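Side-chain contact in (R)-S-adenosyl-L-methionine hydrolase (Thermus thermophilus, PDB 2CW5), which hydrolyses S-adenosyl-L-methionine to adenosine and L-methionine, working as a homotrimer without chlorinase or fluorinase activity: residues A51-L56 against G226-L231. Sequence-based numbering, arbitrary orientation.
Sequences ALFEAL and GSAGLL
Phe-53 and Ala-228 meet where the two domains of a SAM hydrolase face each other, helix 45-55 of the N-terminal domain against the beta hairpin loop joining strands 221-225 and 231-235 of the C-terminal one. With CG anti to the backbone N (chi1 177°), the Phe-53 ring comes up against the loop. Its nearest approaches are made by Phe-53 CE2, 4.0 Å from Ala-228 CB and 3.6 Å from Ala-228 O, which meets the ring obliquely; CD2 and CZ lie beside it. Phe-53 CE2 also comes within 4.2 Å of Leu-230 CD1, while Leu-98 and Leu-102 pack on the Phe-53 side chain. Were Phe-53 replaced by an alanine, the Ala-228 methyl and Leu-230 CD1 would probably lose their aromatic partner and a gap would open between helix and loop. The loop presents Ala-228 through a type I turn from Gly-226 to Gly-229, closed by the hydrogen bond from Gly-229 N to Gly-226 O. One helical position on, the extended Glu-54 chain brings its carboxylate near Ser-227, which probably binds S-adenosyl-L-methionine, as in related enzymes. No hydrogen bond crosses the interface, and this polar approach stops with Glu-54 OE2 3.5 Å from Ser-227 OG.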
loop_
_atom_site.group_PDB
_atom_site.type_symbol
_atom_site.label_atom_id
_atom_site.label_comp_id
_atom_site.label_asym_id
_atom_site.label_seq_id
_atom_site.Cartn_x
_atom_site.Cartn_y
_atom_site.Cartn_z
ATOM N N ALA C 51 -11.513 -12.966 1.122
ATOM C CA ALA C 51 -10.201 -12.786 0.504
ATOM C C ALA C 51 -9.322 -14.025 0.703
ATOM O O ALA C 51 -8.608 -14.438 -0.208
ATOM C CB ALA C 51 -9.508 -11.551 1.080
ATOM N N LEU C 52 -9.365 -14.607 1.899
ATOM C CA LEU C 52 -8.583 -15.805 2.185
ATOM C C LEU C 52 -9.100 -16.969 1.341
ATOM O O LEU C 52 -8.325 -17.719 0.758
ATOM C CB LEU C 52 -8.672 -16.153 3.674
ATOM C CG LEU C 52 -7.996 -15.147 4.617
ATOM C CD1 LEU C 52 -8.311 -15.504 6.070
ATOM C CD2 LEU C 52 -6.489 -15.154 4.381
ATOM N N PHE C 53 -10.422 -17.104 1.284
ATOM C CA PHE C 53 -11.087 -18.149 0.509
ATOM C C PHE C 53 -10.645 -18.080 -0.955
ATOM O O PHE C 53 -10.360 -19.094 -1.593
ATOM C CB PHE C 53 -12.598 -17.930 0.606
ATOM C CG PHE C 53 -13.417 -18.895 -0.193
ATOM C CD1 PHE C 53 -13.657 -20.185 0.277
ATOM C CD2 PHE C 53 -13.993 -18.500 -1.399
ATOM C CE1 PHE C 53 -14.464 -21.066 -0.443
ATOM C CE2 PHE C 53 -14.805 -19.375 -2.128
ATOM C CZ PHE C 53 -15.040 -20.660 -1.646
ATOM N N GLU C 54 -10.589 -16.858 -1.465
ATOM C CA GLU C 54 -10.216 -16.581 -2.841
ATOM C C GLU C 54 -8.796 -17.015 -3.225
ATOM O O GLU C 54 -8.578 -17.565 -4.304
ATOM C CB GLU C 54 -10.402 -15.079 -3.087
ATOM C CG GLU C 54 -10.120 -14.588 -4.481
ATOM C CD GLU C 54 -10.890 -13.308 -4.791
ATOM O OE1 GLU C 54 -10.838 -12.362 -3.976
ATOM O OE2 GLU C 54 -11.552 -13.253 -5.847
ATOM N N ALA C 55 -7.840 -16.800 -2.330
ATOM C CA ALA C 55 -6.447 -17.125 -2.624
ATOM C C ALA C 55 -5.894 -18.455 -2.130
ATOM O O ALA C 55 -4.961 -18.999 -2.729
ATOM C CB ALA C 55 -5.557 -15.993 -2.117
ATOM N N LEU C 56 -6.457 -18.980 -1.047
ATOM C CA LEU C 56 -5.957 -20.219 -0.455
ATOM C C LEU C 56 -5.614 -21.389 -1.382
ATOM O O LEU C 56 -4.526 -21.945 -1.294
ATOM C CB LEU C 56 -6.926 -20.723 0.620
ATOM C CG LEU C 56 -6.407 -21.897 1.460
ATOM C CD1 LEU C 56 -5.229 -21.420 2.295
ATOM C CD2 LEU C 56 -7.518 -22.452 2.366
ATOM N N GLY C 226 -18.742 -15.864 -10.169
ATOM C CA GLY C 226 -17.453 -15.220 -10.007
ATOM C C GLY C 226 -16.236 -16.123 -10.042
ATOM O O GLY C 226 -16.342 -17.348 -10.073
ATOM N N SER C 227 -15.068 -15.492 -10.013
ATOM C CA SER C 227 -13.792 -16.188 -10.059
ATOM C C SER C 227 -13.559 -17.188 -8.927
ATOM O O SER C 227 -12.716 -18.074 -9.052
ATOM C CB SER C 227 -12.658 -15.160 -10.084
ATOM O OG SER C 227 -12.780 -14.240 -9.011
ATOM N N ALA C 228 -14.298 -17.058 -7.828
ATOM C CA ALA C 228 -14.127 -17.978 -6.704
ATOM C C ALA C 228 -15.240 -19.019 -6.655
ATOM O O ALA C 228 -15.335 -19.793 -5.704
ATOM C CB ALA C 228 -14.075 -17.200 -5.389
ATOM N N GLY C 229 -16.084 -19.030 -7.684
ATOM C CA GLY C 229 -17.175 -19.986 -7.739
ATOM C C GLY C 229 -18.458 -19.547 -7.056
ATOM O O GLY C 229 -19.379 -20.348 -6.895
ATOM N N LEU C 230 -18.527 -18.285 -6.643
ATOM C CA LEU C 230 -19.726 -17.769 -5.985
ATOM C C LEU C 230 -20.445 -16.784 -6.899
ATOM O O LEU C 230 -19.807 -16.052 -7.664
ATOM C CB LEU C 230 -19.356 -17.075 -4.673
ATOM C CG LEU C 230 -18.702 -17.955 -3.604
ATOM C CD1 LEU C 230 -18.366 -17.113 -2.375
ATOM C CD2 LEU C 230 -19.644 -19.093 -3.236
ATOM N N LEU C 231 -21.772 -16.765 -6.827
ATOM C CA LEU C 231 -22.547 -15.854 -7.661
ATOM C C LEU C 231 -22.257 -14.422 -7.228
ATOM O O LEU C 231 -22.175 -14.126 -6.037
ATOM C CB LEU C 231 -24.051 -16.150 -7.546
ATOM C CG LEU C 231 -24.994 -15.297 -8.414
ATOM C CD1 LEU C 231 -26.305 -16.031 -8.642
ATOM C CD2 LEU C 231 -25.245 -13.954 -7.752
#